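Local coordinates for adhesion and penetration protein autotransporter (Haemophilus influenzae, PDB 3SYJ), which promotes adherence to and invasion of host cells by directly binding a host structure, associates with its own kind, and is probably a serine protease, at residues Asn87-His92 against Asn527-Asp532; Ser270-Ala275 against Tyr341-Lys346; Gly278-Ser283 against Ile292-Gly297; Phe489-Asn494 against Lys535-Asn540. One frame throughout, in Å; residues are numbered along the deposited sequence.

Contact 1 (Asn87-His92 against Asn527-Asp532); sequences NNPDQH and NINKLD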
# COMPACT_ATOMS: atom_id res chain seq x y z
N ASN A 87 3.50 -26.54 49.72
CA ASN A 87 3.62 -25.60 50.82
C ASN A 87 3.60 -24.13 50.40
O ASN A 87 4.07 -23.27 51.14
CB ASN A 87 4.86 -25.93 51.65
CG ASN A 87 4.71 -27.23 52.42
OD1 ASN A 87 3.64 -27.53 52.95
ND2 ASN A 87 5.79 -28.01 52.49
N ASN A 88 3.07 -23.86 49.21
CA ASN A 88 2.92 -22.49 48.72
C ASN A 88 1.95 -21.76 49.64
O ASN A 88 0.76 -22.07 49.64
CB ASN A 88 2.39 -22.51 47.28
CG ASN A 88 2.15 -21.11 46.71
OD1 ASN A 88 2.36 -20.10 47.37
ND2 ASN A 88 1.69 -21.07 45.46
N PRO A 89 2.44 -20.79 50.43
CA PRO A 89 1.61 -20.07 51.40
C PRO A 89 0.42 -19.31 50.78
O PRO A 89 -0.55 -19.03 51.49
CB PRO A 89 2.60 -19.11 52.07
CG PRO A 89 3.71 -18.96 51.05
CD PRO A 89 3.85 -20.34 50.49
N ASP A 90 0.48 -18.99 49.49
CA ASP A 90 -0.64 -18.35 48.80
C ASP A 90 -1.92 -19.19 48.83
O ASP A 90 -3.01 -18.67 48.59
CB ASP A 90 -0.29 -18.03 47.35
CG ASP A 90 0.75 -16.94 47.23
OD1 ASP A 90 1.25 -16.51 48.28
OD2 ASP A 90 1.07 -16.52 46.09
N GLN A 91 -1.79 -20.47 49.13
CA GLN A 91 -2.94 -21.37 49.06
C GLN A 91 -3.86 -21.24 50.26
O GLN A 91 -5.06 -21.49 50.17
CB GLN A 91 -2.51 -22.83 48.90
CG GLN A 91 -3.69 -23.80 48.95
CD GLN A 91 -3.31 -25.22 48.54
OE1 GLN A 91 -2.21 -25.70 48.85
NE2 GLN A 91 -4.23 -25.89 47.84
N HIS A 92 -3.28 -20.85 51.40
CA HIS A 92 -4.06 -20.71 52.62
C HIS A 92 -4.95 -21.92 52.86
O HIS A 92 -6.17 -21.80 53.03
CB HIS A 92 -4.92 -19.45 52.56
CG HIS A 92 -4.13 -18.19 52.54
ND1 HIS A 92 -3.87 -17.45 53.68
CD2 HIS A 92 -3.51 -17.54 51.53
CE1 HIS A 92 -3.14 -16.40 53.37
NE2 HIS A 92 -2.90 -16.43 52.07
N ASN A 527 8.84 -16.46 61.74
CA ASN A 527 7.79 -16.79 60.78
C ASN A 527 7.89 -15.90 59.56
O ASN A 527 6.97 -15.15 59.23
CB ASN A 527 6.40 -16.73 61.40
CG ASN A 527 6.04 -15.35 61.86
OD1 ASN A 527 4.86 -15.01 61.92
ND2 ASN A 527 7.05 -14.54 62.18
N ILE A 528 9.05 -16.00 58.92
CA ILE A 528 9.34 -15.27 57.70
C ILE A 528 8.57 -15.90 56.54
O ILE A 528 8.64 -17.11 56.32
CB ILE A 528 10.85 -15.31 57.43
CG1 ILE A 528 11.59 -14.65 58.60
CG2 ILE A 528 11.20 -14.64 56.12
CD1 ILE A 528 13.09 -14.68 58.47
N ASN A 529 7.82 -15.08 55.81
CA ASN A 529 7.26 -15.52 54.54
C ASN A 529 8.17 -15.07 53.41
O ASN A 529 8.11 -13.93 52.95
CB ASN A 529 5.84 -14.99 54.33
CG ASN A 529 5.20 -15.52 53.05
OD1 ASN A 529 5.89 -16.01 52.15
ND2 ASN A 529 3.88 -15.43 52.97
N LYS A 530 9.04 -15.98 52.98
CA LYS A 530 10.06 -15.70 51.98
C LYS A 530 9.51 -15.04 50.72
O LYS A 530 10.23 -14.29 50.06
CB LYS A 530 10.77 -17.01 51.60
CG LYS A 530 12.27 -16.87 51.41
CD LYS A 530 12.95 -16.50 52.73
CE LYS A 530 14.45 -16.30 52.57
NZ LYS A 530 15.21 -17.57 52.33
N LEU A 531 8.26 -15.33 50.38
CA LEU A 531 7.66 -14.78 49.16
C LEU A 531 7.62 -13.25 49.17
O LEU A 531 7.58 -12.62 48.12
CB LEU A 531 6.24 -15.33 48.95
CG LEU A 531 6.08 -16.65 48.20
CD1 LEU A 531 6.77 -17.74 48.97
CD2 LEU A 531 4.62 -17.00 48.02
N ASP A 532 7.64 -12.67 50.37
CA ASP A 532 7.53 -11.22 50.53
C ASP A 532 8.87 -10.51 50.46
O ASP A 532 8.93 -9.28 50.54
CB ASP A 532 6.85 -10.89 51.86
CG ASP A 532 5.40 -11.31 51.90
OD1 ASP A 532 4.71 -11.16 50.87
OD2 ASP A 532 4.93 -11.78 52.96
O HOH W 1 1.66 -15.87 50.82
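The flat groups of N529, D90 and N88 all meet apolar carbons obliquely, neither squarely over a face nor in plane. P89 CG lies to one side of the N529 amide plane, 3.8 Å from OD1 and near ND2 as well; L531 CD2 stands off the D90 carboxylate plane, 3.4 Å from D90 OD1, and 3.9 Å from N88 OD1. The nearby H92 ring carries P89 O over one face, offset toward the rim, has D90 O at its edge, and stacks with Y472. Apolar contact is concentrated where P89 and L531 reach toward each other tip to tip, P89 CG 3.7 Å from L531 CD2. Polar linkage is indirect: one water donates to D90 OD1 at 2.7 Å and accepts from N529 ND2 at 3.1 Å, while D90 OD1 is also salt-bridged to R491. In both asparagines CG is anti to the backbone N (N88 chi1 178°, N529 chi1 -176°), beside the carbonyl carbon, which brings the amide to the chain ahead. There N88 OD1 accepts from D90 N and N529 OD1 from L531 N, each at 3.0 Å. The interface thus joins a loop of the peptidase S6 region to a distant beta-helix loop through two short 3-10 segments, each with an Asx turn at its start.

Contact 2 (Ser270-Ala275 against Tyr341-Lys346); sequences SLYTRA and YFMDQK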
# COMPACT_ATOMS: atom_id res chain seq x y z
N SER A 270 -37.14 -25.07 58.82
CA SER A 270 -37.36 -24.26 57.62
C SER A 270 -38.24 -23.06 57.95
O SER A 270 -39.37 -23.21 58.41
CB SER A 270 -38.03 -25.07 56.51
OG SER A 270 -37.10 -25.88 55.84
N LEU A 271 -37.73 -21.87 57.69
CA LEU A 271 -38.50 -20.66 57.92
C LEU A 271 -39.09 -20.20 56.60
O LEU A 271 -38.38 -20.07 55.60
CB LEU A 271 -37.62 -19.61 58.57
CG LEU A 271 -37.12 -20.25 59.87
CD1 LEU A 271 -35.60 -20.22 59.99
CD2 LEU A 271 -37.80 -19.66 61.09
N TYR A 272 -40.40 -19.99 56.60
CA TYR A 272 -41.11 -19.67 55.39
C TYR A 272 -42.40 -18.93 55.70
O TYR A 272 -43.11 -19.27 56.65
CB TYR A 272 -41.41 -20.94 54.60
CG TYR A 272 -42.20 -20.71 53.34
CD1 TYR A 272 -41.69 -19.93 52.31
CD2 TYR A 272 -43.46 -21.28 53.18
CE1 TYR A 272 -42.41 -19.72 51.15
CE2 TYR A 272 -44.19 -21.07 52.02
CZ TYR A 272 -43.65 -20.29 51.01
OH TYR A 272 -44.37 -20.07 49.85
N THR A 273 -42.70 -17.92 54.89
CA THR A 273 -43.91 -17.13 55.05
C THR A 273 -44.63 -17.11 53.72
O THR A 273 -44.16 -16.52 52.75
CB THR A 273 -43.57 -15.70 55.49
OG1 THR A 273 -43.02 -15.73 56.81
CG2 THR A 273 -44.81 -14.83 55.47
N ARG A 274 -45.78 -17.78 53.68
CA ARG A 274 -46.48 -18.08 52.44
C ARG A 274 -46.74 -16.86 51.56
O ARG A 274 -46.67 -16.95 50.33
CB ARG A 274 -47.81 -18.77 52.75
CG ARG A 274 -47.75 -19.63 54.01
CD ARG A 274 -48.94 -20.58 54.09
NE ARG A 274 -48.79 -21.55 55.18
CZ ARG A 274 -49.44 -22.71 55.25
NH1 ARG A 274 -50.29 -23.06 54.29
NH2 ARG A 274 -49.25 -23.52 56.28
N ALA A 275 -47.03 -15.71 52.17
CA ALA A 275 -47.41 -14.54 51.41
C ALA A 275 -46.22 -13.71 50.91
O ALA A 275 -46.40 -12.74 50.18
CB ALA A 275 -48.37 -13.67 52.22
N TYR A 341 -32.78 -22.94 57.43
CA TYR A 341 -33.14 -22.76 56.03
C TYR A 341 -34.24 -21.70 55.91
O TYR A 341 -35.33 -21.87 56.44
CB TYR A 341 -33.60 -24.08 55.40
CG TYR A 341 -34.00 -23.98 53.94
CD1 TYR A 341 -33.05 -23.93 52.93
CD2 TYR A 341 -35.34 -23.93 53.57
CE1 TYR A 341 -33.41 -23.83 51.59
CE2 TYR A 341 -35.72 -23.83 52.23
CZ TYR A 341 -34.75 -23.78 51.25
OH TYR A 341 -35.13 -23.68 49.93
N PHE A 342 -33.92 -20.62 55.21
CA PHE A 342 -34.84 -19.51 55.03
C PHE A 342 -35.23 -19.41 53.57
O PHE A 342 -34.37 -19.31 52.69
CB PHE A 342 -34.18 -18.19 55.42
CG PHE A 342 -33.90 -18.03 56.89
CD1 PHE A 342 -34.83 -17.43 57.73
CD2 PHE A 342 -32.69 -18.43 57.43
CE1 PHE A 342 -34.57 -17.26 59.08
CE2 PHE A 342 -32.42 -18.27 58.79
CZ PHE A 342 -33.36 -17.68 59.61
N MET A 343 -36.53 -19.42 53.31
CA MET A 343 -37.04 -19.23 51.97
C MET A 343 -38.04 -18.07 51.93
O MET A 343 -38.81 -17.89 52.86
CB MET A 343 -37.71 -20.52 51.49
CG MET A 343 -38.14 -20.48 50.03
SD MET A 343 -39.36 -21.76 49.67
CE MET A 343 -38.91 -23.02 50.87
N ASP A 344 -38.00 -17.27 50.88
CA ASP A 344 -38.96 -16.22 50.61
C ASP A 344 -39.05 -15.94 49.12
O ASP A 344 -38.07 -15.88 48.44
CB ASP A 344 -38.62 -14.95 51.37
CG ASP A 344 -39.79 -13.99 51.50
OD1 ASP A 344 -40.37 -13.91 52.52
OD2 ASP A 344 -40.06 -13.25 50.61
N GLN A 345 -40.27 -15.78 48.64
CA GLN A 345 -40.57 -15.52 47.25
C GLN A 345 -40.55 -14.04 46.87
O GLN A 345 -40.59 -13.71 45.75
CB GLN A 345 -41.86 -16.20 46.85
CG GLN A 345 -41.75 -17.71 46.81
CD GLN A 345 -43.07 -18.45 46.66
OE1 GLN A 345 -43.19 -19.32 45.83
NE2 GLN A 345 -44.04 -18.09 47.45
N LYS A 346 -40.45 -13.17 47.84
CA LYS A 346 -40.32 -11.76 47.56
C LYS A 346 -39.15 -10.92 48.00
O LYS A 346 -38.21 -10.80 47.29
CB LYS A 346 -41.59 -11.00 47.92
CG LYS A 346 -42.73 -11.25 47.00
CD LYS A 346 -44.03 -10.75 47.53
CE LYS A 346 -45.23 -10.94 46.62
NZ LYS A 346 -45.06 -11.68 45.34
O HOH W 2 -40.28 -15.98 54.07
O HOH W 3 -42.51 -16.58 50.44
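Parallel strand pairing at the edge of a beta-helix face is exemplified by strands 269-272 and 340-343, the first of which is an outermost strand of its parallel sheet. L271 grips its neighbour by both backbone groups: its N donates to Y341 O at 2.7 Å, and its O accepts from M343 N at 3.0 Å. The L271 and F342 side chains lie side by side and point the same way, both with CG anti to the carbonyl carbon (chi1 -58° and -69°). This puts L271 CD1 over one face of the F342 ring, 3.5 Å from its centroid, a close CH-pi contact. On the opposite sheet face, M343 SD lies obliquely 4.5 Å from the Y272 ring centroid as a Met-aromatic contact. The backbone M343 O, separately, meets that ring's edge. One water donates to M343 O and D344 OD1 and weakly accepts from T273 N; a second donates to T273 O and accepts from Q345 N. D344 OD2 accepts from K346 N in an Asx turn and also from N277 N. Chemically, direct backbone bonds and apolar packing against I292 hold the strands, whereas the residues just after them are linked largely through two waters, while T273 and D344 also bond the hairpin that follows.

Contact 3 (Gly278-Ser283 against Ile292-Gly297); sequences GVYTIS and ITQKSG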
# COMPACT_ATOMS: atom_id res chain seq x y z
N GLY A 278 -41.54 -12.14 54.37
CA GLY A 278 -41.43 -12.61 55.74
C GLY A 278 -40.46 -11.79 56.57
O GLY A 278 -39.53 -11.19 56.04
N VAL A 279 -40.68 -11.76 57.88
CA VAL A 279 -39.81 -11.01 58.77
C VAL A 279 -39.49 -11.86 60.00
O VAL A 279 -40.37 -12.19 60.79
CB VAL A 279 -40.44 -9.66 59.19
CG1 VAL A 279 -39.54 -8.94 60.20
CG2 VAL A 279 -40.68 -8.77 57.97
N TYR A 280 -38.21 -12.22 60.13
CA TYR A 280 -37.77 -13.12 61.18
C TYR A 280 -36.81 -12.40 62.10
O TYR A 280 -36.01 -11.58 61.65
CB TYR A 280 -37.12 -14.37 60.56
CG TYR A 280 -38.00 -14.99 59.51
CD1 TYR A 280 -38.96 -15.94 59.84
CD2 TYR A 280 -37.90 -14.60 58.18
CE1 TYR A 280 -39.78 -16.49 58.87
CE2 TYR A 280 -38.72 -15.14 57.21
CZ TYR A 280 -39.66 -16.08 57.56
OH TYR A 280 -40.47 -16.62 56.59
N THR A 281 -36.91 -12.67 63.40
CA THR A 281 -36.00 -12.07 64.37
C THR A 281 -35.32 -13.18 65.17
O THR A 281 -35.99 -14.06 65.71
CB THR A 281 -36.72 -11.10 65.33
OG1 THR A 281 -37.54 -10.20 64.58
CG2 THR A 281 -35.70 -10.30 66.13
N ILE A 282 -34.00 -13.12 65.24
CA ILE A 282 -33.22 -14.20 65.84
C ILE A 282 -32.43 -13.71 67.04
O ILE A 282 -31.88 -12.61 67.03
CB ILE A 282 -32.26 -14.85 64.81
CG1 ILE A 282 -31.59 -16.10 65.39
CG2 ILE A 282 -31.20 -13.85 64.35
CD1 ILE A 282 -30.89 -16.96 64.35
N SER A 283 -32.39 -14.53 68.08
CA SER A 283 -31.56 -14.25 69.24
C SER A 283 -31.13 -15.56 69.87
O SER A 283 -31.73 -16.61 69.60
CB SER A 283 -32.34 -13.40 70.25
OG SER A 283 -33.54 -14.05 70.61
N ILE A 292 -36.22 -17.93 67.14
CA ILE A 292 -36.55 -17.18 65.94
C ILE A 292 -38.00 -16.75 66.02
O ILE A 292 -38.91 -17.58 66.08
CB ILE A 292 -36.36 -18.03 64.66
CG1 ILE A 292 -34.88 -18.28 64.38
CG2 ILE A 292 -37.00 -17.33 63.47
CD1 ILE A 292 -34.64 -19.20 63.19
N THR A 293 -38.23 -15.45 66.02
CA THR A 293 -39.58 -14.92 66.03
C THR A 293 -40.05 -14.57 64.62
O THR A 293 -39.40 -13.81 63.91
CB THR A 293 -39.70 -13.69 66.95
OG1 THR A 293 -39.84 -14.12 68.31
CG2 THR A 293 -40.89 -12.85 66.56
N GLN A 294 -41.16 -15.13 64.19
CA GLN A 294 -41.78 -14.84 62.91
C GLN A 294 -42.91 -13.85 63.06
O GLN A 294 -43.86 -14.10 63.74
CB GLN A 294 -42.34 -16.13 62.34
CG GLN A 294 -42.58 -16.18 60.86
CD GLN A 294 -43.10 -17.52 60.44
OE1 GLN A 294 -42.90 -18.48 61.13
NE2 GLN A 294 -43.78 -17.58 59.31
N LYS A 295 -42.73 -12.71 62.42
CA LYS A 295 -43.67 -11.63 62.42
C LYS A 295 -45.06 -12.11 62.42
O LYS A 295 -45.81 -11.89 63.35
CB LYS A 295 -43.52 -10.76 61.21
CG LYS A 295 -44.32 -9.50 61.30
CD LYS A 295 -43.40 -8.33 61.30
CE LYS A 295 -44.08 -7.11 61.73
NZ LYS A 295 -45.08 -6.77 60.75
N SER A 296 -45.47 -12.74 61.36
CA SER A 296 -46.73 -13.34 61.56
C SER A 296 -46.91 -14.63 60.80
O SER A 296 -46.82 -14.70 59.57
CB SER A 296 -47.88 -12.34 61.43
OG SER A 296 -48.61 -12.29 62.63
N GLY A 297 -47.13 -15.64 61.62
CA GLY A 297 -47.28 -17.02 61.25
C GLY A 297 -47.35 -17.65 62.62
O GLY A 297 -47.01 -17.02 63.59
O HOH W 4 -39.78 -11.14 63.56
O HOH W 5 -43.31 -13.37 58.74
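Strands 279-283 and 292-294 run antiparallel, their directions 160° apart and their axes 4.4 Å from each other at closest approach. T281 and T293 form the hydrogen-bonded pair: T281 N donates to T293 O at 2.8 Å, and T293 N donates to T281 O at 2.7 Å. Just past the second strand, K295 N donates to V279 O at 2.9 Å, extending the pairing by one step. The non-hydrogen-bonded pairs, Y280 with Q294 and I282 with I292, place their side chains on one sheet face. There Q294 CG, anti to the backbone N (chi1 -159°), approaches Y280 CE1 to 3.4 Å, obliquely to the ring. From CG the extended glutamine chain runs alongside the Y280 ring, amide and ring planes 39° apart, and ends with NE2 near T273. Next along, I282 CG1 and I292 CG1 meet at 4.1 Å, and I292 CG2 approaches Y280 CB. The threonines occupy the other face, where a water 2.6 Å from T281 OG1 donates to both T293 O and V279 O. V279 CB also rests 3.8 Å from K295 CB as those two side chains run alongside each other. The Y280 hydroxyl and Q294 NE2 are both hydrogen-bonded to T273 OG1, tying this hairpin to the chain after strand 269-272. Strand 279-285 pairs in parallel with 348-352, strand 289-294 pairs antiparallel with 301-308, and I292 packs on L271, L340 and F342 of strands 269-272 and 340-343.

Contact 4 (Phe489-Asn494 against Lys535-Asn540); sequences FKRIQN and KEIAYN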
# COMPACT_ATOMS: atom_id res chain seq x y z
N PHE A 489 -1.27 -3.67 44.13
CA PHE A 489 -0.71 -4.79 44.89
C PHE A 489 0.80 -4.64 45.01
O PHE A 489 1.45 -4.06 44.13
CB PHE A 489 -0.98 -6.11 44.19
CG PHE A 489 -2.42 -6.53 44.15
CD1 PHE A 489 -2.92 -7.44 45.07
CD2 PHE A 489 -3.27 -6.05 43.17
CE1 PHE A 489 -4.24 -7.85 45.03
CE2 PHE A 489 -4.60 -6.46 43.12
CZ PHE A 489 -5.08 -7.35 44.05
N LYS A 490 1.37 -5.16 46.09
CA LYS A 490 2.81 -5.37 46.15
C LYS A 490 3.10 -6.67 45.42
O LYS A 490 3.80 -6.68 44.41
CB LYS A 490 3.28 -5.42 47.60
CG LYS A 490 3.10 -4.10 48.32
CD LYS A 490 3.32 -4.24 49.81
CE LYS A 490 2.87 -2.99 50.55
NZ LYS A 490 2.53 -3.30 51.97
N ARG A 491 2.55 -7.77 45.93
CA ARG A 491 2.45 -9.01 45.16
C ARG A 491 1.03 -9.56 45.25
O ARG A 491 0.34 -9.36 46.26
CB ARG A 491 3.47 -10.06 45.64
CG ARG A 491 3.40 -10.39 47.11
CD ARG A 491 4.44 -11.46 47.50
NE ARG A 491 3.86 -12.79 47.35
CZ ARG A 491 3.30 -13.46 48.34
NH1 ARG A 491 3.25 -12.96 49.57
NH2 ARG A 491 2.78 -14.65 48.10
N ILE A 492 0.58 -10.23 44.20
CA ILE A 492 -0.72 -10.88 44.25
C ILE A 492 -0.54 -12.31 44.73
O ILE A 492 0.25 -13.06 44.16
CB ILE A 492 -1.41 -10.86 42.87
CG1 ILE A 492 -1.47 -9.44 42.30
CG2 ILE A 492 -2.83 -11.42 42.96
CD1 ILE A 492 -1.89 -9.39 40.85
N GLN A 493 -1.24 -12.69 45.79
CA GLN A 493 -1.23 -14.07 46.24
C GLN A 493 -2.10 -14.89 45.30
O GLN A 493 -3.30 -14.63 45.15
CB GLN A 493 -1.77 -14.19 47.65
CG GLN A 493 -0.95 -13.45 48.67
CD GLN A 493 -1.32 -13.86 50.07
OE1 GLN A 493 -1.11 -15.01 50.47
NE2 GLN A 493 -1.89 -12.93 50.84
N ASN A 494 -1.49 -15.86 44.64
CA ASN A 494 -2.21 -16.70 43.72
C ASN A 494 -1.55 -18.06 43.67
O ASN A 494 -0.34 -18.17 43.88
CB ASN A 494 -2.24 -16.07 42.32
CG ASN A 494 -0.87 -16.00 41.69
OD1 ASN A 494 -0.02 -15.21 42.11
ND2 ASN A 494 -0.65 -16.81 40.66
N LYS A 535 13.12 -10.83 44.95
CA LYS A 535 13.14 -9.90 43.84
C LYS A 535 12.09 -10.28 42.80
O LYS A 535 11.60 -9.43 42.07
CB LYS A 535 14.53 -9.86 43.20
CG LYS A 535 15.54 -9.07 44.01
CD LYS A 535 16.86 -8.87 43.28
CE LYS A 535 17.85 -9.99 43.55
NZ LYS A 535 19.26 -9.48 43.43
N GLU A 536 11.77 -11.57 42.76
CA GLU A 536 10.85 -12.12 41.77
C GLU A 536 9.48 -12.41 42.37
O GLU A 536 9.38 -13.08 43.40
CB GLU A 536 11.41 -13.41 41.18
CG GLU A 536 12.82 -13.31 40.68
CD GLU A 536 13.84 -13.59 41.77
OE1 GLU A 536 13.43 -13.74 42.94
OE2 GLU A 536 15.05 -13.66 41.45
N ILE A 537 8.44 -11.91 41.71
CA ILE A 537 7.08 -12.28 42.05
C ILE A 537 6.42 -12.80 40.79
O ILE A 537 6.91 -12.55 39.69
CB ILE A 537 6.26 -11.10 42.61
CG1 ILE A 537 6.09 -10.00 41.56
CG2 ILE A 537 6.92 -10.57 43.87
CD1 ILE A 537 5.38 -8.75 42.07
N ALA A 538 5.32 -13.52 40.93
CA ALA A 538 4.72 -14.15 39.78
C ALA A 538 3.21 -14.16 39.89
O ALA A 538 2.65 -14.13 40.98
CB ALA A 538 5.25 -15.57 39.62
N TYR A 539 2.55 -14.21 38.73
CA TYR A 539 1.11 -14.32 38.69
C TYR A 539 0.76 -15.43 37.71
O TYR A 539 1.02 -15.31 36.51
CB TYR A 539 0.49 -12.99 38.25
CG TYR A 539 -1.02 -13.01 38.16
CD1 TYR A 539 -1.80 -13.14 39.31
CD2 TYR A 539 -1.67 -12.89 36.94
CE1 TYR A 539 -3.18 -13.16 39.24
CE2 TYR A 539 -3.06 -12.90 36.85
CZ TYR A 539 -3.81 -13.04 38.01
OH TYR A 539 -5.19 -13.06 37.97
N ASN A 540 0.17 -16.50 38.21
CA ASN A 540 -0.15 -17.67 37.39
C ASN A 540 -1.47 -17.55 36.63
O ASN A 540 -1.81 -18.42 35.82
CB ASN A 540 -0.21 -18.92 38.27
CG ASN A 540 1.14 -19.32 38.82
OD1 ASN A 540 1.95 -18.46 39.18
ND2 ASN A 540 1.39 -20.62 38.87
O HOH W 6 2.22 -11.36 42.04
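I492 and N494 make the tightly packed side of this contact against Y539, all three buried, whereas the exposed K490 marks its loose side. The isoleucine reaches the tyrosine with two methyls: I492 CD1 lies 4.1 Å from Y539 CD1, and I492 CG2 is 4.1 Å from Y539 CE1. N494 CG comes within 3.8 Å of the same Y539 CD1, with its amide plane turned 50° from the ring; both residues approach the ring obliquely. The backbones stay apart, with 6.5 Å between CA atoms for R491 and I537 and again for N494 and Y539, and no clear direct backbone bond joins them. Midway along, a water accepts from I492 N at 2.9 Å and donates to A538 O at 3.0 Å. Toward K490, I537 CG1 takes the crowded position between the backbone N and the carbonyl carbon (chi1 64°) and carries CD1 to 3.5 Å from K490 O, while I537 CG2, anti to the carbonyl carbon, meets R491 CB at 3.9 Å. The K490 side chain leads away to a salt bridge with D469, and the R491 guanidinium is held by D90 and D532. The arrangement is one of buried aliphatic and aromatic residues from a turn-and-strand segment and from strand 536-539, packed against strands 499-502, 510-514 and 567-575, as in the core of a parallel beta-helix.

In the fold
All four contacts lie in the secreted passenger domain. Contacts 1 and 4, with centres 11 Å apart, join through R491; their segments alternate along the chain, so the protease-region loop is bound to beta-helix turns that come much later in the sequence. Contacts 2 and 3 are also 11 Å apart between centres, 44 to 47 Å from the centres of the other pair, and both nest within the long loop closed by contact 1. Contact 3 is in turn nested within contact 2, and T273 and D344 link the two. Strands 269-272 of contact 2 and 493-494 of contact 4 are the outermost members of one parallel sheet. One pair therefore lies near the start of the beta-helix, the other where the protease region docks against its side.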